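Local coordinates for dihydrodipicolinate synthase family protein (Sinorhizobium meliloti, PDB 4DNH), which is of unknown function but, as a dihydrodipicolinate synthase family protein with a closed eight-stranded beta/alpha barrel, may be an enzyme, at residues 132-143 and 170-178; 147-157 and 178-189. All coordinates share one frame; numbering follows the deposited sequence.

Contact 1 (132-143 and 170-178); sequences IDDILAAYESQI and DYIRVYDRV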
loop_
_atom_site.group_PDB
_atom_site.type_symbol
_atom_site.label_atom_id
_atom_site.label_comp_id
_atom_site.label_asym_id
_atom_site.label_seq_id
_atom_site.Cartn_x
_atom_site.Cartn_y
_atom_site.Cartn_z
ATOM N N ILE A 132 25.825 -10.850 6.704
ATOM C CA ILE A 132 24.602 -11.135 7.468
ATOM C C ILE A 132 24.506 -10.290 8.748
ATOM O O ILE A 132 23.425 -9.805 9.093
ATOM C CB ILE A 132 24.475 -12.648 7.774
ATOM C CG1 ILE A 132 24.239 -13.429 6.477
ATOM C CG2 ILE A 132 23.357 -12.930 8.772
ATOM C CD1 ILE A 132 24.945 -14.773 6.447
ATOM N N ASP A 133 25.640 -10.107 9.430
ATOM C CA ASP A 133 25.730 -9.248 10.620
ATOM C C ASP A 133 25.348 -7.796 10.301
ATOM O O ASP A 133 24.563 -7.179 11.027
ATOM C CB ASP A 133 27.142 -9.301 11.222
ATOM C CG ASP A 133 27.379 -10.546 12.072
ATOM O OD1 ASP A 133 26.431 -11.009 12.749
ATOM O OD2 ASP A 133 28.524 -11.055 12.078
ATOM N N ASP A 134 25.901 -7.274 9.204
ATOM C CA ASP A 134 25.559 -5.951 8.702
ATOM C C ASP A 134 24.050 -5.814 8.535
ATOM O O ASP A 134 23.487 -4.743 8.811
ATOM C CB ASP A 134 26.235 -5.685 7.354
ATOM C CG ASP A 134 27.744 -5.644 7.444
ATOM O OD1 ASP A 134 28.286 -5.499 8.563
ATOM O OD2 ASP A 134 28.391 -5.757 6.377
ATOM N N ILE A 135 23.411 -6.901 8.089
ATOM C CA ILE A 135 21.975 -6.915 7.782
ATOM C C ILE A 135 21.165 -6.909 9.073
ATOM O O ILE A 135 20.196 -6.157 9.196
ATOM C CB ILE A 135 21.581 -8.109 6.869
ATOM C CG1 ILE A 135 22.102 -7.892 5.436
ATOM C CG2 ILE A 135 20.074 -8.320 6.852
ATOM C CD1 ILE A 135 22.380 -9.167 4.660
ATOM N N LEU A 136 21.584 -7.725 10.042
ATOM C CA LEU A 136 20.916 -7.736 11.343
ATOM C C LEU A 136 20.994 -6.379 12.017
ATOM O O LEU A 136 20.010 -5.910 12.598
ATOM C CB LEU A 136 21.491 -8.812 12.254
ATOM C CG LEU A 136 21.128 -10.234 11.833
ATOM C CD1 LEU A 136 21.993 -11.254 12.573
ATOM C CD2 LEU A 136 19.637 -10.497 12.014
ATOM N N ALA A 137 22.163 -5.751 11.921
ATOM C CA ALA A 137 22.374 -4.416 12.470
ATOM C C ALA A 137 21.418 -3.411 11.811
ATOM O O ALA A 137 20.815 -2.575 12.484
ATOM C CB ALA A 137 23.832 -3.995 12.305
ATOM N N ALA A 138 21.253 -3.532 10.499
ATOM C CA ALA A 138 20.342 -2.678 9.753
ATOM C C ALA A 138 18.891 -2.817 10.249
ATOM O O ALA A 138 18.250 -1.812 10.576
ATOM C CB ALA A 138 20.455 -2.971 8.270
ATOM N N TYR A 139 18.388 -4.051 10.328
ATOM C CA TYR A 139 17.055 -4.318 10.873
ATOM C C TYR A 139 16.864 -3.777 12.287
ATOM O O TYR A 139 15.907 -3.048 12.560
ATOM C CB TYR A 139 16.752 -5.815 10.894
ATOM C CG TYR A 139 16.102 -6.347 9.646
ATOM C CD1 TYR A 139 14.846 -5.897 9.235
ATOM C CD2 TYR A 139 16.737 -7.307 8.877
ATOM C CE1 TYR A 139 14.256 -6.386 8.079
ATOM C CE2 TYR A 139 16.156 -7.808 7.724
ATOM C CZ TYR A 139 14.921 -7.353 7.326
ATOM O OH TYR A 139 14.366 -7.863 6.171
ATOM N N GLU A 140 17.764 -4.135 13.192
ATOM C CA GLU A 140 17.592 -3.706 14.574
ATOM C C GLU A 140 17.670 -2.184 14.724
ATOM O O GLU A 140 16.971 -1.605 15.565
ATOM C CB GLU A 140 18.516 -4.464 15.548
ATOM C CG GLU A 140 20.010 -4.192 15.450
ATOM C CD GLU A 140 20.816 -5.106 16.370
ATOM O OE1 GLU A 140 21.261 -4.631 17.444
ATOM O OE2 GLU A 140 20.988 -6.303 16.030
ATOM N N SER A 141 18.482 -1.543 13.882
ATOM C CA SER A 141 18.614 -0.094 13.911
ATOM C C SER A 141 17.250 0.559 13.662
ATOM O O SER A 141 16.802 1.403 14.447
ATOM C CB SER A 141 19.643 0.361 12.876
ATOM O OG SER A 141 19.854 1.758 12.919
ATOM N N GLN A 142 16.581 0.142 12.589
ATOM C CA GLN A 142 15.273 0.690 12.229
ATOM C C GLN A 142 14.187 0.253 13.202
ATOM O O GLN A 142 13.346 1.069 13.596
ATOM C CB GLN A 142 14.864 0.303 10.808
ATOM C CG GLN A 142 15.842 0.688 9.713
ATOM C CD GLN A 142 15.166 0.806 8.355
ATOM O OE1 GLN A 142 13.963 0.566 8.214
ATOM N NE2 GLN A 142 15.942 1.174 7.346
ATOM N N ILE A 143 14.195 -1.030 13.569
ATOM C CA ILE A 143 13.244 -1.570 14.558
ATOM C C ILE A 143 13.309 -0.799 15.880
ATOM O O ILE A 143 12.274 -0.434 16.435
ATOM C CB ILE A 143 13.448 -3.092 14.788
ATOM C CG1 ILE A 143 12.853 -3.870 13.616
ATOM C CG2 ILE A 143 12.839 -3.561 16.113
ATOM C CD1 ILE A 143 13.421 -5.260 13.448
ATOM N N ASP A 170 19.913 -18.618 5.331
ATOM C CA ASP A 170 20.230 -17.254 5.737
ATOM C C ASP A 170 18.970 -16.458 6.104
ATOM O O ASP A 170 18.976 -15.654 7.041
ATOM C CB ASP A 170 21.038 -16.549 4.644
ATOM C CG ASP A 170 22.449 -17.102 4.512
ATOM O OD1 ASP A 170 23.033 -17.531 5.531
ATOM O OD2 ASP A 170 22.986 -17.097 3.388
ATOM N N TYR A 171 17.883 -16.699 5.383
ATOM C CA TYR A 171 16.612 -16.088 5.739
ATOM C C TYR A 171 16.131 -16.599 7.084
ATOM O O TYR A 171 15.581 -15.840 7.874
ATOM C CB TYR A 171 15.560 -16.380 4.683
ATOM C CG TYR A 171 15.816 -15.680 3.386
ATOM C CD1 TYR A 171 16.621 -16.261 2.401
ATOM C CD2 TYR A 171 15.267 -14.427 3.145
ATOM C CE1 TYR A 171 16.861 -15.609 1.209
ATOM C CE2 TYR A 171 15.499 -13.769 1.962
ATOM C CZ TYR A 171 16.292 -14.365 0.997
ATOM O OH TYR A 171 16.501 -13.693 -0.178
ATOM N N ILE A 172 16.327 -17.890 7.331
ATOM C CA ILE A 172 15.907 -18.495 8.588
ATOM C C ILE A 172 16.653 -17.839 9.753
ATOM O O ILE A 172 16.027 -17.441 10.725
ATOM C CB ILE A 172 16.056 -20.041 8.570
ATOM C CG1 ILE A 172 14.982 -20.659 7.669
ATOM C CG2 ILE A 172 15.929 -20.625 9.970
ATOM C CD1 ILE A 172 15.406 -21.926 6.951
ATOM N N ARG A 173 17.975 -17.699 9.624
ATOM C CA ARG A 173 18.820 -17.119 10.678
ATOM C C ARG A 173 18.517 -15.646 10.950
ATOM O O ARG A 173 18.436 -15.230 12.109
ATOM C CB ARG A 173 20.305 -17.288 10.350
ATOM C CG ARG A 173 20.871 -18.652 10.717
ATOM C CD ARG A 173 22.143 -18.939 9.936
ATOM N NE ARG A 173 22.221 -20.337 9.502
ATOM C CZ ARG A 173 22.974 -20.781 8.496
ATOM N NH1 ARG A 173 22.969 -22.071 8.183
ATOM N NH2 ARG A 173 23.729 -19.945 7.792
ATOM N N VAL A 174 18.356 -14.868 9.879
ATOM C CA VAL A 174 18.079 -13.441 9.990
ATOM C C VAL A 174 16.738 -13.216 10.677
ATOM O O VAL A 174 16.678 -12.551 11.711
ATOM C CB VAL A 174 18.170 -12.729 8.619
ATOM C CG1 VAL A 174 17.500 -11.363 8.653
ATOM C CG2 VAL A 174 19.628 -12.582 8.206
ATOM N N TYR A 175 15.675 -13.801 10.134
ATOM C CA TYR A 175 14.351 -13.697 10.753
ATOM C C TYR A 175 14.265 -14.378 12.136
ATOM O O TYR A 175 13.374 -14.081 12.929
ATOM C CB TYR A 175 13.272 -14.207 9.797
ATOM C CG TYR A 175 12.990 -13.239 8.667
ATOM C CD1 TYR A 175 13.816 -13.184 7.552
ATOM C CD2 TYR A 175 11.898 -12.374 8.720
ATOM C CE1 TYR A 175 13.561 -12.303 6.517
ATOM C CE2 TYR A 175 11.636 -11.489 7.691
ATOM C CZ TYR A 175 12.468 -11.454 6.591
ATOM O OH TYR A 175 12.219 -10.574 5.553
ATOM N N ASP A 176 15.201 -15.277 12.425
ATOM C CA ASP A 176 15.281 -15.886 13.748
ATOM C C ASP A 176 15.779 -14.861 14.780
ATOM O O ASP A 176 15.181 -14.725 15.852
ATOM C CB ASP A 176 16.136 -17.168 13.721
ATOM C CG ASP A 176 16.417 -17.732 15.115
ATOM O OD1 ASP A 176 15.476 -17.890 15.934
ATOM O OD2 ASP A 176 17.600 -18.035 15.385
ATOM N N ARG A 177 16.846 -14.129 14.458
ATOM C CA ARG A 177 17.340 -13.123 15.388
ATOM C C ARG A 177 16.388 -11.934 15.472
ATOM O O ARG A 177 15.976 -11.539 16.562
ATOM C CB ARG A 177 18.773 -12.675 15.070
ATOM C CG ARG A 177 19.445 -11.979 16.261
ATOM C CD ARG A 177 20.949 -12.209 16.317
ATOM N NE ARG A 177 21.283 -13.622 16.501
ATOM C CZ ARG A 177 22.497 -14.150 16.329
ATOM N NH1 ARG A 177 23.519 -13.385 15.960
ATOM N NH2 ARG A 177 22.690 -15.453 16.523
ATOM N N VAL A 178 16.024 -11.390 14.318
ATOM C CA VAL A 178 15.107 -10.261 14.248
ATOM C C VAL A 178 13.832 -10.509 15.066
ATOM O O VAL A 178 13.514 -9.717 15.962
ATOM C CB VAL A 178 14.778 -9.872 12.784
ATOM C CG1 VAL A 178 13.661 -8.839 12.732
ATOM C CG2 VAL A 178 16.016 -9.328 12.079
#
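I132, L136, Y139 and I143 meet V174 and V178 in an apolar helix-helix contact on the barrel's outside, between helices 132-148 and 168-181. The short segments approach to 10.3 Å between axes and cross at -34°. V174 is a knob in the hole formed by I132, I135, L136 and Y139: its CG2 branch lies 3.8 Å from I132 CG2, while CG1, anti to the backbone N (chi1 163°), is 3.9 Å from Y139 CE2. The two helices lie side by side in the outer layer of a TIM barrel and run the same general way, as is usual in this fold. One turn on, V178 CG2 touches both L136 CD2 and Y139 CB, each at 3.8 Å, and V178 CG1 meets I143 CD1. The Y139 side chain crosses both valines at about a right angle and carries its hydroxyl inward to the carbonyl oxygen of selenomethionine M156, which it hydrogen-bonds; the nearby Y175 hydroxyl bonds to Y202. Were Y139 replaced by an alanine, the M156 carbonyl would probably lose its hydroxyl partner and a gap would open beside V174 and V178. On the exposed side R177 lies across L136, its CD 4.0 Å from L136 CD1.

Contact 2 (147-157 and 178-189); sequences EAEGGRIILMA and VLSQVKEPVIIH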
loop_
_atom_site.group_PDB
_atom_site.type_symbol
_atom_site.label_atom_id
_atom_site.label_comp_id
_atom_site.label_asym_id
_atom_site.label_seq_id
_atom_site.Cartn_x
_atom_site.Cartn_y
_atom_site.Cartn_z
ATOM N N GLU A 147 10.243 1.376 17.533
ATOM C CA GLU A 147 9.789 1.037 18.873
ATOM C C GLU A 147 9.989 2.182 19.860
ATOM O O GLU A 147 9.154 2.382 20.743
ATOM C CB GLU A 147 10.477 -0.231 19.359
ATOM C CG GLU A 147 9.930 -1.483 18.687
ATOM C CD GLU A 147 10.641 -2.761 19.086
ATOM O OE1 GLU A 147 11.771 -2.697 19.620
ATOM O OE2 GLU A 147 10.060 -3.842 18.847
ATOM N N ALA A 148 11.069 2.951 19.701
ATOM C CA ALA A 148 11.297 4.111 20.576
ATOM C C ALA A 148 10.196 5.174 20.451
ATOM O O ALA A 148 10.001 5.959 21.358
ATOM C CB ALA A 148 12.673 4.729 20.342
ATOM N N GLU A 149 9.484 5.199 19.330
ATOM C CA GLU A 149 8.369 6.136 19.154
ATOM C C GLU A 149 7.025 5.451 19.463
ATOM O O GLU A 149 5.951 5.999 19.203
ATOM C CB GLU A 149 8.379 6.722 17.738
ATOM C CG GLU A 149 9.686 7.385 17.317
ATOM C CD GLU A 149 9.926 8.744 17.974
ATOM O OE1 GLU A 149 8.968 9.337 18.522
ATOM O OE2 GLU A 149 11.079 9.232 17.944
ATOM N N GLY A 150 7.105 4.244 20.017
ATOM C CA GLY A 150 5.922 3.451 20.367
ATOM C C GLY A 150 5.178 2.863 19.183
ATOM O O GLY A 150 3.951 2.792 19.197
ATOM N N GLY A 151 5.905 2.435 18.154
ATOM C CA GLY A 151 5.261 1.908 16.954
ATOM C C GLY A 151 5.253 0.395 16.889
ATOM O O GLY A 151 6.217 -0.256 17.290
ATOM N N ARG A 152 4.152 -0.174 16.408
ATOM C CA ARG A 152 4.175 -1.573 15.984
ATOM C C ARG A 152 4.778 -1.667 14.566
ATOM O O ARG A 152 4.643 -0.746 13.752
ATOM C CB ARG A 152 2.794 -2.247 16.118
ATOM C CG ARG A 152 1.610 -1.537 15.459
ATOM C CD ARG A 152 0.340 -2.406 15.462
ATOM N NE ARG A 152 0.543 -3.704 14.798
ATOM C CZ ARG A 152 -0.422 -4.552 14.436
ATOM N NH1 ARG A 152 -0.100 -5.694 13.841
ATOM N NH2 ARG A 152 -1.701 -4.273 14.657
ATOM N N ILE A 153 5.467 -2.772 14.299
ATOM C CA ILE A 153 6.302 -2.925 13.118
ATOM C C ILE A 153 5.649 -3.757 12.023
ATOM O O ILE A 153 4.962 -4.741 12.303
ATOM C CB ILE A 153 7.644 -3.599 13.496
ATOM C CG1 ILE A 153 8.570 -2.601 14.188
ATOM C CG2 ILE A 153 8.344 -4.197 12.270
ATOM C CD1 ILE A 153 8.507 -2.689 15.685
ATOM N N ILE A 154 5.855 -3.333 10.779
ATOM C CA ILE A 154 5.621 -4.163 9.613
ATOM C C ILE A 154 7.013 -4.476 9.110
ATOM O O ILE A 154 7.746 -3.573 8.718
ATOM C CB ILE A 154 4.874 -3.425 8.494
ATOM C CG1 ILE A 154 3.454 -3.096 8.930
ATOM C CG2 ILE A 154 4.837 -4.289 7.236
ATOM C CD1 ILE A 154 2.766 -2.080 8.045
ATOM N N LEU A 155 7.391 -5.745 9.154
ATOM C CA LEU A 155 8.761 -6.113 8.874
ATOM C C LEU A 155 8.959 -6.287 7.372
ATOM O O LEU A 155 8.475 -7.249 6.768
ATOM C CB LEU A 155 9.146 -7.367 9.648
ATOM C CG LEU A 155 10.621 -7.744 9.647
ATOM C CD1 LEU A 155 11.446 -6.638 10.277
ATOM C CD2 LEU A 155 10.816 -9.053 10.387
HETATM N N MSE A 156 9.664 -5.332 6.777
HETATM C CA MSE A 156 9.812 -5.273 5.327
HETATM C C MSE A 156 10.895 -6.201 4.841
HETATM O O MSE A 156 11.815 -6.566 5.600
HETATM C CB MSE A 156 10.088 -3.822 4.942
HETATM C CG MSE A 156 8.785 -3.032 5.071
HETATM SE SE MSE A 156 9.121 -1.136 4.648
HETATM C CE MSE A 156 8.636 -1.150 2.733
ATOM N N ALA A 157 10.779 -6.606 3.578
ATOM C CA ALA A 157 11.791 -7.431 2.936
ATOM C C ALA A 157 13.021 -6.575 2.695
ATOM O O ALA A 157 12.919 -5.354 2.606
ATOM C CB ALA A 157 11.265 -8.004 1.635
ATOM N N VAL A 178 16.024 -11.390 14.318
ATOM C CA VAL A 178 15.107 -10.261 14.248
ATOM C C VAL A 178 13.832 -10.509 15.066
ATOM O O VAL A 178 13.514 -9.717 15.962
ATOM C CB VAL A 178 14.778 -9.872 12.784
ATOM C CG1 VAL A 178 13.661 -8.839 12.732
ATOM C CG2 VAL A 178 16.016 -9.328 12.079
ATOM N N LEU A 179 13.138 -11.614 14.793
ATOM C CA LEU A 179 11.840 -11.877 15.425
ATOM C C LEU A 179 11.903 -12.227 16.905
ATOM O O LEU A 179 10.966 -11.938 17.641
ATOM C CB LEU A 179 11.051 -12.949 14.677
ATOM C CG LEU A 179 10.404 -12.541 13.355
ATOM C CD1 LEU A 179 9.891 -13.774 12.619
ATOM C CD2 LEU A 179 9.282 -11.530 13.580
ATOM N N SER A 180 12.992 -12.852 17.344
ATOM C CA SER A 180 13.161 -13.120 18.769
ATOM C C SER A 180 13.500 -11.840 19.531
ATOM O O SER A 180 13.385 -11.799 20.754
ATOM C CB SER A 180 14.222 -14.196 19.018
ATOM O OG SER A 180 15.511 -13.716 18.693
ATOM N N GLN A 181 13.898 -10.795 18.804
ATOM C CA GLN A 181 14.274 -9.530 19.427
ATOM C C GLN A 181 13.271 -8.378 19.270
ATOM O O GLN A 181 13.465 -7.304 19.846
ATOM C CB GLN A 181 15.664 -9.102 18.973
ATOM C CG GLN A 181 16.769 -9.777 19.763
ATOM C CD GLN A 181 18.099 -9.072 19.614
ATOM O OE1 GLN A 181 18.197 -7.856 19.802
ATOM N NE2 GLN A 181 19.137 -9.834 19.273
ATOM N N VAL A 182 12.202 -8.586 18.503
ATOM C CA VAL A 182 11.141 -7.576 18.411
ATOM C C VAL A 182 10.440 -7.547 19.763
ATOM O O VAL A 182 10.497 -8.522 20.505
ATOM C CB VAL A 182 10.105 -7.877 17.301
ATOM C CG1 VAL A 182 9.352 -6.614 16.910
ATOM C CG2 VAL A 182 10.780 -8.425 16.067
ATOM N N LYS A 183 9.794 -6.433 20.091
ATOM C CA LYS A 183 9.119 -6.334 21.376
ATOM C C LYS A 183 7.636 -6.681 21.280
ATOM O O LYS A 183 7.040 -7.081 22.257
ATOM C CB LYS A 183 9.340 -4.956 22.001
ATOM C CG LYS A 183 9.926 -5.039 23.406
ATOM C CD LYS A 183 11.111 -4.095 23.591
ATOM C CE LYS A 183 10.666 -2.652 23.809
ATOM N NZ LYS A 183 11.808 -1.697 23.817
ATOM N N GLU A 184 7.053 -6.534 20.096
ATOM C CA GLU A 184 5.626 -6.783 19.887
ATOM C C GLU A 184 5.403 -7.555 18.585
ATOM O O GLU A 184 6.261 -7.520 17.683
ATOM C CB GLU A 184 4.841 -5.459 19.852
ATOM C CG GLU A 184 4.711 -4.735 21.192
ATOM C CD GLU A 184 3.721 -5.397 22.136
ATOM O OE1 GLU A 184 2.663 -5.867 21.666
ATOM O OE2 GLU A 184 3.993 -5.446 23.353
ATOM N N PRO A 185 4.257 -8.268 18.477
ATOM C CA PRO A 185 3.931 -8.940 17.219
ATOM C C PRO A 185 4.107 -8.043 15.995
ATOM O O PRO A 185 3.842 -6.847 16.042
ATOM C CB PRO A 185 2.470 -9.344 17.417
ATOM C CG PRO A 185 2.394 -9.647 18.879
ATOM C CD PRO A 185 3.316 -8.655 19.550
ATOM N N VAL A 186 4.562 -8.665 14.920
ATOM C CA VAL A 186 4.989 -8.030 13.691
ATOM C C VAL A 186 4.111 -8.531 12.526
ATOM O O VAL A 186 3.524 -9.623 12.598
ATOM C CB VAL A 186 6.474 -8.396 13.470
ATOM C CG1 VAL A 186 6.777 -8.839 12.041
ATOM C CG2 VAL A 186 7.381 -7.270 13.919
ATOM N N ILE A 187 3.993 -7.723 11.480
ATOM C CA ILE A 187 3.388 -8.164 10.243
ATOM C C ILE A 187 4.509 -8.302 9.219
ATOM O O ILE A 187 5.149 -7.314 8.857
ATOM C CB ILE A 187 2.352 -7.159 9.706
ATOM C CG1 ILE A 187 1.159 -7.059 10.646
ATOM C CG2 ILE A 187 1.900 -7.561 8.305
ATOM C CD1 ILE A 187 0.262 -5.877 10.349
ATOM N N ILE A 188 4.749 -9.527 8.769
ATOM C CA ILE A 188 5.815 -9.810 7.826
ATOM C C ILE A 188 5.355 -9.481 6.420
ATOM O O ILE A 188 4.249 -9.825 5.999
ATOM C CB ILE A 188 6.271 -11.281 7.904
ATOM C CG1 ILE A 188 7.015 -11.527 9.219
ATOM C CG2 ILE A 188 7.145 -11.642 6.707
ATOM C CD1 ILE A 188 7.547 -12.933 9.385
ATOM N N HIS A 189 6.222 -8.813 5.681
ATOM C CA HIS A 189 5.882 -8.423 4.339
ATOM C C HIS A 189 6.702 -9.149 3.297
ATOM O O HIS A 189 7.930 -9.043 3.250
ATOM C CB HIS A 189 5.992 -6.924 4.213
ATOM C CG HIS A 189 5.503 -6.389 2.901
ATOM N ND1 HIS A 189 5.863 -5.183 2.441
ATOM C CD2 HIS A 189 4.664 -6.950 1.939
ATOM C CE1 HIS A 189 5.284 -4.975 1.247
ATOM N NE2 HIS A 189 4.548 -6.057 0.944
HETATM O O HOH W 1 2.671 -5.384 13.942
HETATM O O HOH W 2 9.945 -9.347 5.381
#
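L155 and I187 are at the centre of a parallel strand pair, 153-155 beside 186-189, two neighbouring staves of the TIM barrel. The ladder runs from I187 N to I153 O, from L155 N to I187 O at 2.8 Å, and from H189 N to L155 O. I154 and I187 direct their side chains to one face of the sheet; L155 and I188 use the other, toward the surrounding helices. There the packing is close: L155 CB lies 3.7 Å from V186 CG1, and its CD2 meets V178 CG1 tip to tip. Alongside, the I153 and V186 side chains cross, with their CG2 atoms 3.6 Å apart, and I153 CD1 points at V182 CG1.

The other end, near the helix terminus at 147-148 and the loop 182-185, is looser and more exposed. E147 reaches out with its chain extended (chi2 177°) and takes K183 N on the syn side of OE2, at 2.9 Å and 157° at the hydrogen; K183 NZ is 4.3 Å from E147 OE1, too far for a salt bridge. Farther along, just ahead of I153, a bend at chi3 (-57°) turns the R152 guanidinium so that NH1 passes 3.5 Å from I187 CD1. That nitrogen forms a salt bridge with D227 and also donates to a water, which in turn donates to the carbonyl oxygens of I153 and P185. Just past the end of strand 153-155, the CG of selenomethionine M156 lies at the edge of the H189 ring, and a second water donates to both L155 O and H189 O, 2.9 Å from each.

In the fold
Along the chain the segments alternate, 132-143, 147-157, 170-178 and 178-189, so the chain passes back and forth between the helical layer and the barrel sheet, both contacts using helices 132-148 and 168-181. Contact 1 joins the outer helices; contact 2 joins the strands that follow them, together with the ends of those same helices. Their centres lie about 12 Å apart, contact 1 being farther from the chain's centre (24 Å against 17 Å). V178 belongs to both. L155 bridges the two, with CD1 3.6 Å from Y139 CE1 and CD2 3.7 Å from Y175 CE2; with the polar link from Y139 to M156, this joins the helix pair to the strand pair in this sector of the barrel wall.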